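Local coordinates for PbSGBP-B lipoprotein (Prevotella bryantii B14, PDB 6D2Y), which probably binds polysaccharide at the cell surface as a lipoprotein of a polysaccharide utilization locus, and carries a magnesium ion, at residues T56-S59 with L60-I64; I77-D81 with Q82-L86; Y172-R176 with E177-S181; V395-L399 with S400-L404. All coordinates share one frame; numbering follows the deposited sequence.

How the contacts relate
The four contacts come in series along a chain of all-beta domains, each formed where one strand gives way to the next element. Contacts 1 and 2 share the N-terminal part: their centres lie 12 Å apart, both reach the mixed sheet containing strands 57-59, 74-79 and 121-129, and they touch, Ile64 CD1 lying 3.8 Å from Phe79 CZ. Contact 3 belongs to the IPT/TIG domain, its centre about 33 Å from those of contacts 1 and 2. Contact 4 lies in the domain assigned to xyloglucan binding, its centre 32 Å from that of contact 3. Together they sample three successive regions of an elongated protein, all away from the magnesium site.

Contact 1: residues T56-S59 with L60-I64; sequences TSAS and LQSTI
Ser59 O is gripped twice by Ser62: the hydroxyl OG donates to it at 3.0 Å and the backbone N at 3.2 Å. Both donors arrive from the same face of the Ser59 carbonyl, well out of its plane, and OG comes in almost at right angles to the C=O bond (98°). The N-H bond is fairly straight, 154° at the hydrogen. With OG beside its own backbone N (chi1 -60°), the Ser62 side chain folds back over the turn and also brings OG to 3.4 Å from Ser59 CB. The backbone bond closes a type II beta turn from Ser59 to Ser62, in which Gln61 takes the positive phi of the third position. This turn carries the chain from edge strand 57-59, paired in parallel with strand 121-129, to strand 63-69 of another sheet in the N-terminal domain. Beneath the polar link the contact becomes apolar. Ala58 CB points across the bend and meets Ser62 CB at 4.0 Å and the CG2 branch of Ile64 at 3.8 Å. CG2 is the branch opposite the carbonyl carbon of Ile64, while CG1 sits between the backbone N and the carbonyl carbon. Phe126 of strand 121-129 packs against both Ala58 and Ile64.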
loop_
_atom_site.group_PDB
_atom_site.type_symbol
_atom_site.label_atom_id
_atom_site.label_comp_id
_atom_site.label_asym_id
_atom_site.label_seq_id
_atom_site.Cartn_x
_atom_site.Cartn_y
_atom_site.Cartn_z
ATOM N N THR A 56 -7.141 17.131 29.372
ATOM C CA THR A 56 -7.856 15.922 29.754
ATOM C C THR A 56 -7.293 14.687 29.068
ATOM O O THR A 56 -7.782 13.579 29.310
ATOM C CB THR A 56 -9.350 16.052 29.435
ATOM O OG1 THR A 56 -9.523 16.280 28.031
ATOM C CG2 THR A 56 -9.964 17.206 30.212
ATOM N N SER A 57 -6.279 14.856 28.221
ATOM C CA SER A 57 -5.652 13.757 27.503
ATOM C C SER A 57 -4.217 14.154 27.177
ATOM O O SER A 57 -3.834 15.320 27.296
ATOM C CB SER A 57 -6.431 13.410 26.233
ATOM O OG SER A 57 -5.998 14.211 25.147
ATOM N N ALA A 58 -3.421 13.167 26.766
ATOM C CA ALA A 58 -2.034 13.418 26.398
ATOM C C ALA A 58 -1.500 12.222 25.626
ATOM O O ALA A 58 -1.877 11.080 25.905
ATOM C CB ALA A 58 -1.162 13.680 27.634
ATOM N N SER A 59 -0.622 12.491 24.665
ATOM C CA SER A 59 -0.040 11.433 23.861
ATOM C C SER A 59 1.028 10.691 24.660
ATOM O O SER A 59 1.407 11.089 25.765
ATOM C CB SER A 59 0.577 12.007 22.590
ATOM O OG SER A 59 -0.291 12.946 21.982
ATOM N N LEU A 60 1.516 9.598 24.083
ATOM C CA LEU A 60 2.639 8.889 24.676
ATOM C C LEU A 60 3.873 9.781 24.684
ATOM O O LEU A 60 4.091 10.575 23.765
ATOM C CB LEU A 60 2.919 7.599 23.906
ATOM C CG LEU A 60 1.755 6.621 23.746
ATOM C CD1 LEU A 60 2.057 5.614 22.647
ATOM C CD2 LEU A 60 1.461 5.913 25.065
ATOM N N GLN A 61 4.675 9.655 25.741
ATOM C CA GLN A 61 5.890 10.424 25.992
ATOM C C GLN A 61 5.615 11.902 26.241
ATOM O O GLN A 61 6.569 12.678 26.370
ATOM C CB GLN A 61 6.913 10.300 24.854
ATOM C CG GLN A 61 7.833 9.100 24.971
ATOM C CD GLN A 61 8.373 8.653 23.628
ATOM O OE1 GLN A 61 7.713 8.806 22.600
ATOM N NE2 GLN A 61 9.582 8.098 23.630
ATOM N N SER A 62 4.355 12.323 26.307
ATOM C CA SER A 62 4.054 13.715 26.603
ATOM C C SER A 62 4.346 14.015 28.065
ATOM O O SER A 62 4.022 13.226 28.957
ATOM C CB SER A 62 2.592 14.027 26.288
ATOM O OG SER A 62 2.303 13.791 24.921
ATOM N N THR A 63 4.971 15.161 28.309
ATOM C CA THR A 63 5.282 15.600 29.662
ATOM C C THR A 63 4.173 16.528 30.144
ATOM O O THR A 63 3.929 17.578 29.539
ATOM C CB THR A 63 6.640 16.300 29.707
ATOM O OG1 THR A 63 7.627 15.468 29.084
ATOM C CG2 THR A 63 7.054 16.565 31.143
ATOM N N ILE A 64 3.497 16.135 31.223
ATOM C CA ILE A 64 2.381 16.888 31.775
ATOM C C ILE A 64 2.723 17.299 33.201
ATOM O O ILE A 64 3.638 16.761 33.829
ATOM C CB ILE A 64 1.066 16.082 31.742
ATOM C CG1 ILE A 64 1.184 14.837 32.625
ATOM C CG2 ILE A 64 0.713 15.696 30.316
ATOM C CD1 ILE A 64 -0.073 13.998 32.666
#

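Contact 2: residues I77-D81 with Q82-L86; sequences ILFND and QAAVL
Leu78 lays CG over the backbone of Ala83, 3.8 Å from its CA, with the small Ala83 CB beside it at 4.1 Å. The two form a non-hydrogen-bonded antiparallel pair. Phe79 and Gln82, the hydrogen-bonded pair, point to the other face of this hairpin, where the methyl of Ala84 sits at the edge of the Phe79 ring, near its plane and 4.2 Å from CD1. The CD1 branch of Leu86 fits against Ile77, nearest CB at 3.9 Å, and the two side chains cross at about a right angle. At the closed end a type II' turn runs from Phe79 to Gln82. The side chains of Asp81 and Gln82 lie alongside each other, and a bend at chi2 (-59°) curls the Gln82 chain back until NE2 donates to Asp81 OD1 at 2.9 Å. NE2 comes from above the carboxylate plane, the amide standing nearly perpendicular to it. Asp81 OD2 accepts from Val107 N. At the open end Ala84 N donates to Ile77 O at 2.8 Å, and a water joins Ile77 N to Ala84 O. Backbone bonds thus run along the hairpin, the side-chain polar pair sits at its turn, and apolar side chains pack on its faces.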
loop_
_atom_site.group_PDB
_atom_site.type_symbol
_atom_site.label_atom_id
_atom_site.label_comp_id
_atom_site.label_asym_id
_atom_site.label_seq_id
_atom_site.Cartn_x
_atom_site.Cartn_y
_atom_site.Cartn_z
ATOM N N ILE A 77 2.823 6.361 40.033
ATOM C CA ILE A 77 1.773 6.762 39.107
ATOM C C ILE A 77 1.735 5.745 37.976
ATOM O O ILE A 77 2.771 5.447 37.372
ATOM C CB ILE A 77 2.016 8.179 38.545
ATOM C CG1 ILE A 77 1.810 9.240 39.627
ATOM C CG2 ILE A 77 1.105 8.451 37.361
ATOM C CD1 ILE A 77 1.962 10.668 39.129
ATOM N N LEU A 78 0.552 5.215 37.687
ATOM C CA LEU A 78 0.344 4.388 36.508
ATOM C C LEU A 78 -0.672 5.048 35.594
ATOM O O LEU A 78 -1.752 5.443 36.045
ATOM C CB LEU A 78 -0.143 2.993 36.873
ATOM C CG LEU A 78 0.892 2.108 37.543
ATOM C CD1 LEU A 78 0.600 2.165 39.024
ATOM C CD2 LEU A 78 0.805 0.662 37.010
ATOM N N PHE A 79 -0.321 5.159 34.319
ATOM C CA PHE A 79 -1.266 5.497 33.263
ATOM C C PHE A 79 -1.802 4.189 32.696
ATOM O O PHE A 79 -1.059 3.435 32.056
ATOM C CB PHE A 79 -0.576 6.328 32.187
ATOM C CG PHE A 79 -0.259 7.727 32.615
ATOM C CD1 PHE A 79 0.911 8.013 33.304
ATOM C CD2 PHE A 79 -1.129 8.760 32.325
ATOM C CE1 PHE A 79 1.204 9.309 33.694
ATOM C CE2 PHE A 79 -0.843 10.056 32.711
ATOM C CZ PHE A 79 0.324 10.331 33.396
ATOM N N ASN A 80 -3.085 3.913 32.941
ATOM C CA ASN A 80 -3.704 2.621 32.621
ATOM C C ASN A 80 -2.906 1.549 33.351
ATOM O O ASN A 80 -2.855 1.588 34.593
ATOM C CB ASN A 80 -3.801 2.458 31.103
ATOM C CG ASN A 80 -4.552 3.591 30.447
ATOM O OD1 ASN A 80 -5.775 3.716 30.589
ATOM N ND2 ASN A 80 -3.827 4.420 29.710
ATOM N N ASP A 81 -2.268 0.609 32.659
ATOM C CA ASP A 81 -1.450 -0.414 33.293
ATOM C C ASP A 81 0.041 -0.146 33.135
ATOM O O ASP A 81 0.857 -1.028 33.420
ATOM C CB ASP A 81 -1.800 -1.791 32.725
ATOM C CG ASP A 81 -1.733 -1.831 31.205
ATOM O OD1 ASP A 81 -1.335 -0.817 30.595
ATOM O OD2 ASP A 81 -2.086 -2.875 30.620
ATOM N N GLN A 82 0.414 1.046 32.679
ATOM C CA GLN A 82 1.805 1.393 32.428
ATOM C C GLN A 82 2.312 2.277 33.560
ATOM O O GLN A 82 1.753 3.349 33.814
ATOM C CB GLN A 82 1.951 2.103 31.083
ATOM C CG GLN A 82 1.441 1.290 29.905
ATOM C CD GLN A 82 2.150 -0.043 29.766
ATOM O OE1 GLN A 82 3.380 -0.108 29.768
ATOM N NE2 GLN A 82 1.376 -1.116 29.652
ATOM N N ALA A 83 3.369 1.828 34.230
ATOM C CA ALA A 83 3.948 2.594 35.321
ATOM C C ALA A 83 4.794 3.737 34.777
ATOM O O ALA A 83 5.561 3.565 33.824
ATOM C CB ALA A 83 4.799 1.694 36.219
ATOM N N ALA A 84 4.643 4.908 35.383
ATOM C CA ALA A 84 5.446 6.065 35.026
ATOM C C ALA A 84 6.677 6.150 35.922
ATOM O O ALA A 84 6.758 5.511 36.974
ATOM C CB ALA A 84 4.623 7.349 35.139
ATOM N N VAL A 85 7.642 6.955 35.488
ATOM C CA VAL A 85 8.875 7.182 36.231
ATOM C C VAL A 85 8.783 8.550 36.892
ATOM O O VAL A 85 8.635 9.572 36.210
ATOM C CB VAL A 85 10.107 7.090 35.317
ATOM C CG1 VAL A 85 11.373 7.383 36.106
ATOM C CG2 VAL A 85 10.180 5.716 34.667
ATOM N N LEU A 86 8.875 8.574 38.218
ATOM C CA LEU A 86 8.758 9.800 38.997
ATOM C C LEU A 86 10.149 10.279 39.392
ATOM O O LEU A 86 10.913 9.535 40.012
ATOM C CB LEU A 86 7.906 9.577 40.246
ATOM C CG LEU A 86 6.394 9.809 40.186
ATOM C CD1 LEU A 86 5.784 9.232 38.915
ATOM C CD2 LEU A 86 5.733 9.206 41.418
HETATM O O HOH W 1 5.278 5.002 39.323
#

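Contact 3: residues Y172-R176 with E177-S181; sequences YTLPR and EAITS
Leu174 supplies the apolar part of this contact by spreading its two methyls over the turn that follows: CD1 meets Ala178 CB at 4.0 Å and CD2 meets Ile179 CG1 at 3.9 Å. Its CG stands opposite the backbone N (chi1 -179°), which carries the fork forward over the turn, and the leucine and isoleucine side chains run obliquely to each other. Phe189, Ile166 and Pro192 also touch Leu174, extending this apolar patch into the domain. The Pro175 ring makes a van der Waals contact with the carboxylate end of Glu177, its CB lying 3.6 Å from Glu177 CD. The Glu177 chain, with CG wedged between its backbone N and carbonyl carbon and a further bend at chi2, doubles back alongside the proline.

The hydrogen bonds between 172-176 and 177-181 are both backbone bonds. Ala178 N donates to Pro175 O at 3.0 Å, and Ile179 N to Arg176 O at 2.9 Å. Both donors stand about 60° out of the carbonyl planes they address, and both bonds are bent, near 135° at the hydrogen.

As for charge, Arg176 and Glu177 are neighbours but not partners: their charged atoms stay 6.8 Å apart, from NE to OE2. The guanidinium turns instead to Asp158, to which NH2 forms a salt bridge.

Two successive i to i+3 bonds, with helical backbone angles from Arg176 to Ala178, make this a tight connection of overlapping turns. It joins edge strands 172-173 and 179-182 of two antiparallel sheets, as expected in the immunoglobulin-like sandwich of an IPT/TIG domain.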
loop_
_atom_site.group_PDB
_atom_site.type_symbol
_atom_site.label_atom_id
_atom_site.label_comp_id
_atom_site.label_asym_id
_atom_site.label_seq_id
_atom_site.Cartn_x
_atom_site.Cartn_y
_atom_site.Cartn_z
ATOM N N TYR A 172 -23.139 -2.156 6.659
ATOM C CA TYR A 172 -22.513 -3.450 6.882
ATOM C C TYR A 172 -21.390 -3.341 7.903
ATOM O O TYR A 172 -20.565 -2.424 7.842
ATOM C CB TYR A 172 -21.965 -4.031 5.578
ATOM C CG TYR A 172 -21.308 -5.380 5.753
ATOM C CD1 TYR A 172 -22.069 -6.540 5.836
ATOM C CD2 TYR A 172 -19.927 -5.497 5.841
ATOM C CE1 TYR A 172 -21.473 -7.776 5.999
ATOM C CE2 TYR A 172 -19.322 -6.729 6.002
ATOM C CZ TYR A 172 -20.100 -7.864 6.081
ATOM O OH TYR A 172 -19.504 -9.094 6.243
ATOM N N THR A 173 -21.361 -4.294 8.833
ATOM C CA THR A 173 -20.276 -4.436 9.791
ATOM C C THR A 173 -19.766 -5.867 9.731
ATOM O O THR A 173 -20.561 -6.812 9.768
ATOM C CB THR A 173 -20.728 -4.096 11.215
ATOM O OG1 THR A 173 -21.206 -2.744 11.258
ATOM C CG2 THR A 173 -19.569 -4.245 12.192
ATOM N N LEU A 174 -18.453 -6.023 9.627
ATOM C CA LEU A 174 -17.856 -7.348 9.553
ATOM C C LEU A 174 -18.130 -8.108 10.846
ATOM O O LEU A 174 -17.783 -7.615 11.930
ATOM C CB LEU A 174 -16.352 -7.244 9.309
ATOM C CG LEU A 174 -15.583 -8.561 9.173
ATOM C CD1 LEU A 174 -16.017 -9.314 7.925
ATOM C CD2 LEU A 174 -14.084 -8.311 9.155
ATOM N N PRO A 175 -18.757 -9.284 10.786
ATOM C CA PRO A 175 -19.014 -10.042 12.017
ATOM C C PRO A 175 -17.711 -10.432 12.698
ATOM O O PRO A 175 -16.732 -10.801 12.045
ATOM C CB PRO A 175 -19.784 -11.273 11.525
ATOM C CG PRO A 175 -20.331 -10.880 10.181
ATOM C CD PRO A 175 -19.315 -9.947 9.596
ATOM N N ARG A 176 -17.705 -10.331 14.029
ATOM C CA ARG A 176 -16.500 -10.645 14.789
ATOM C C ARG A 176 -16.097 -12.107 14.624
ATOM O O ARG A 176 -14.902 -12.426 14.647
ATOM C CB ARG A 176 -16.712 -10.297 16.264
ATOM C CG ARG A 176 -15.861 -11.089 17.248
ATOM C CD ARG A 176 -14.445 -10.537 17.357
ATOM N NE ARG A 176 -14.408 -9.077 17.353
ATOM C CZ ARG A 176 -13.482 -8.350 17.972
ATOM N NH1 ARG A 176 -12.513 -8.947 18.654
ATOM N NH2 ARG A 176 -13.523 -7.025 17.911
ATOM N N GLU A 177 -17.070 -13.002 14.433
ATOM C CA GLU A 177 -16.746 -14.413 14.245
ATOM C C GLU A 177 -15.924 -14.634 12.981
ATOM O O GLU A 177 -15.145 -15.591 12.910
ATOM C CB GLU A 177 -18.025 -15.250 14.192
ATOM C CG GLU A 177 -19.162 -14.625 13.394
ATOM C CD GLU A 177 -20.043 -13.708 14.227
ATOM O OE1 GLU A 177 -21.280 -13.884 14.195
ATOM O OE2 GLU A 177 -19.502 -12.811 14.908
ATOM N N ALA A 178 -16.080 -13.761 11.980
ATOM C CA ALA A 178 -15.267 -13.865 10.773
ATOM C C ALA A 178 -13.808 -13.531 11.050
ATOM O O ALA A 178 -12.918 -14.022 10.348
ATOM C CB ALA A 178 -15.824 -12.949 9.685
ATOM N N ILE A 179 -13.548 -12.705 12.057
ATOM C CA ILE A 179 -12.184 -12.332 12.417
ATOM C C ILE A 179 -11.537 -13.483 13.175
ATOM O O ILE A 179 -12.112 -14.015 14.132
ATOM C CB ILE A 179 -12.179 -11.042 13.251
ATOM C CG1 ILE A 179 -12.809 -9.893 12.457
ATOM C CG2 ILE A 179 -10.764 -10.687 13.683
ATOM C CD1 ILE A 179 -12.856 -8.582 13.212
ATOM N N THR A 180 -10.336 -13.871 12.747
ATOM C CA THR A 180 -9.600 -14.964 13.371
ATOM C C THR A 180 -8.516 -14.490 14.327
ATOM O O THR A 180 -8.230 -15.182 15.309
ATOM C CB THR A 180 -8.961 -15.854 12.300
ATOM O OG1 THR A 180 -7.954 -15.115 11.601
ATOM C CG2 THR A 180 -10.010 -16.326 11.304
ATOM N N SER A 181 -7.904 -13.339 14.060
ATOM C CA SER A 181 -6.851 -12.815 14.918
ATOM C C SER A 181 -6.668 -11.333 14.629
ATOM O O SER A 181 -6.908 -10.872 13.510
ATOM C CB SER A 181 -5.530 -13.563 14.712
ATOM O OG SER A 181 -5.005 -13.320 13.418
#

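Contact 4: residues V395-L399 with S400-L404; sequences VTIPL and SDFNL
Phe402 forms the apolar first shell, its CE1 resting 3.6 Å from Leu399 CD2 and 3.7 Å from Ile397 CG2. The ring crosses the isoleucine at about a right angle and the leucine obliquely. On its CD1 side the ring edge faces Pro398 O, 3.5 Å away and in the ring plane. The phenyl group reaches this place because CG lies beside its backbone N (chi1 -76°), opposite the carbonyl carbon, folding the ring back toward the end of the strand.

Pro398 makes the other side-chain contacts. Its CG lies 3.1 Å from Asp401 OD2, a close approach of a carboxylate oxygen to a ring methylene, while Ser400 OG rests 3.6 Å from Pro398 CB.

The turn beneath sets these positions. Asp401 N donates to Pro398 O at 2.8 Å and Phe402 N to Leu399 O at 3.2 Å, both from above the carbonyl planes. Beyond it, Asn403 ND2 donates to Ser400 O at 2.6 Å, on a lone pair in the carbonyl plane and nearly within its own amide plane. This ties the start of the loop back to the turn, with Phe402 at the centre of an inverse gamma turn.

Farther out, Ile332 and Ala372 touch both Ile397 and Phe402, and Phe305, Trp308 and Phe421 touch Leu399.

The arrangement is a 3-10 turn that ends strand 393-398 and tucks its aromatic residue against strands 330-335 and 372-374 of a second sheet, consistent with a beta-sandwich in the domain assigned to xyloglucan binding.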
loop_
_atom_site.group_PDB
_atom_site.type_symbol
_atom_site.label_atom_id
_atom_site.label_comp_id
_atom_site.label_asym_id
_atom_site.label_seq_id
_atom_site.Cartn_x
_atom_site.Cartn_y
_atom_site.Cartn_z
ATOM N N VAL A 395 -0.862 -6.334 -5.543
ATOM C CA VAL A 395 0.408 -5.620 -5.562
ATOM C C VAL A 395 0.122 -4.141 -5.782
ATOM O O VAL A 395 -0.636 -3.777 -6.689
ATOM C CB VAL A 395 1.341 -6.174 -6.652
ATOM C CG1 VAL A 395 2.592 -5.317 -6.774
ATOM C CG2 VAL A 395 1.700 -7.620 -6.350
ATOM N N THR A 396 0.728 -3.293 -4.955
ATOM C CA THR A 396 0.552 -1.850 -5.036
ATOM C C THR A 396 1.889 -1.208 -5.369
ATOM O O THR A 396 2.868 -1.387 -4.637
ATOM C CB THR A 396 0.005 -1.277 -3.726
ATOM O OG1 THR A 396 -1.220 -1.939 -3.387
ATOM C CG2 THR A 396 -0.251 0.218 -3.870
ATOM N N ILE A 397 1.928 -0.461 -6.467
ATOM C CA ILE A 397 3.129 0.266 -6.867
ATOM C C ILE A 397 2.750 1.721 -7.115
ATOM O O ILE A 397 2.157 2.038 -8.156
ATOM C CB ILE A 397 3.777 -0.364 -8.110
ATOM C CG1 ILE A 397 4.195 -1.803 -7.810
ATOM C CG2 ILE A 397 4.970 0.461 -8.559
ATOM C CD1 ILE A 397 5.189 -2.364 -8.787
ATOM N N PRO A 398 3.064 2.630 -6.195
ATOM C CA PRO A 398 2.668 4.030 -6.382
ATOM C C PRO A 398 3.361 4.651 -7.584
ATOM O O PRO A 398 4.544 4.410 -7.836
ATOM C CB PRO A 398 3.102 4.702 -5.074
ATOM C CG PRO A 398 4.155 3.806 -4.514
ATOM C CD PRO A 398 3.782 2.417 -4.927
ATOM N N LEU A 399 2.603 5.457 -8.331
ATOM C CA LEU A 399 3.159 6.127 -9.500
ATOM C C LEU A 399 4.339 7.016 -9.141
ATOM O O LEU A 399 5.182 7.290 -10.004
ATOM C CB LEU A 399 2.075 6.947 -10.204
ATOM C CG LEU A 399 0.906 6.146 -10.776
ATOM C CD1 LEU A 399 -0.006 7.039 -11.606
ATOM C CD2 LEU A 399 1.413 4.977 -11.605
ATOM N N SER A 400 4.425 7.461 -7.885
ATOM C CA SER A 400 5.578 8.229 -7.439
ATOM C C SER A 400 6.850 7.393 -7.406
ATOM O O SER A 400 7.943 7.963 -7.358
ATOM C CB SER A 400 5.310 8.823 -6.055
ATOM O OG SER A 400 4.979 7.809 -5.121
ATOM N N ASP A 401 6.734 6.065 -7.427
ATOM C CA ASP A 401 7.888 5.175 -7.426
ATOM C C ASP A 401 8.339 4.789 -8.830
ATOM O O ASP A 401 9.221 3.936 -8.973
ATOM C CB ASP A 401 7.589 3.913 -6.612
ATOM C CG ASP A 401 7.915 4.081 -5.142
ATOM O OD1 ASP A 401 8.828 4.871 -4.823
ATOM O OD2 ASP A 401 7.270 3.416 -4.306
ATOM N N PHE A 402 7.756 5.392 -9.864
ATOM C CA PHE A 402 8.230 5.199 -11.228
ATOM C C PHE A 402 9.387 6.151 -11.504
ATOM O O PHE A 402 9.344 6.922 -12.466
ATOM C CB PHE A 402 7.101 5.433 -12.236
ATOM C CG PHE A 402 6.106 4.308 -12.319
ATOM C CD1 PHE A 402 5.322 3.970 -11.226
ATOM C CD2 PHE A 402 5.939 3.601 -13.497
ATOM C CE1 PHE A 402 4.403 2.940 -11.303
ATOM C CE2 PHE A 402 5.019 2.573 -13.581
ATOM C CZ PHE A 402 4.250 2.241 -12.483
ATOM N N ASN A 403 10.420 6.113 -10.661
ATOM C CA ASN A 403 11.517 7.073 -10.716
ATOM C C ASN A 403 12.866 6.385 -10.893
ATOM O O ASN A 403 13.897 6.905 -10.461
ATOM C CB ASN A 403 11.527 7.949 -9.465
ATOM C CG ASN A 403 11.501 7.141 -8.181
ATOM O OD1 ASN A 403 12.482 6.496 -7.823
ATOM N ND2 ASN A 403 10.372 7.169 -7.484
ATOM N N LEU A 404 12.876 5.215 -11.522
ATOM C CA LEU A 404 14.108 4.523 -11.864
ATOM C C LEU A 404 14.216 4.416 -13.379
ATOM O O LEU A 404 13.268 4.695 -14.114
ATOM C CB LEU A 404 14.167 3.133 -11.215
ATOM C CG LEU A 404 14.527 3.069 -9.727
ATOM C CD1 LEU A 404 13.344 3.445 -8.848
ATOM C CD2 LEU A 404 15.051 1.692 -9.350
#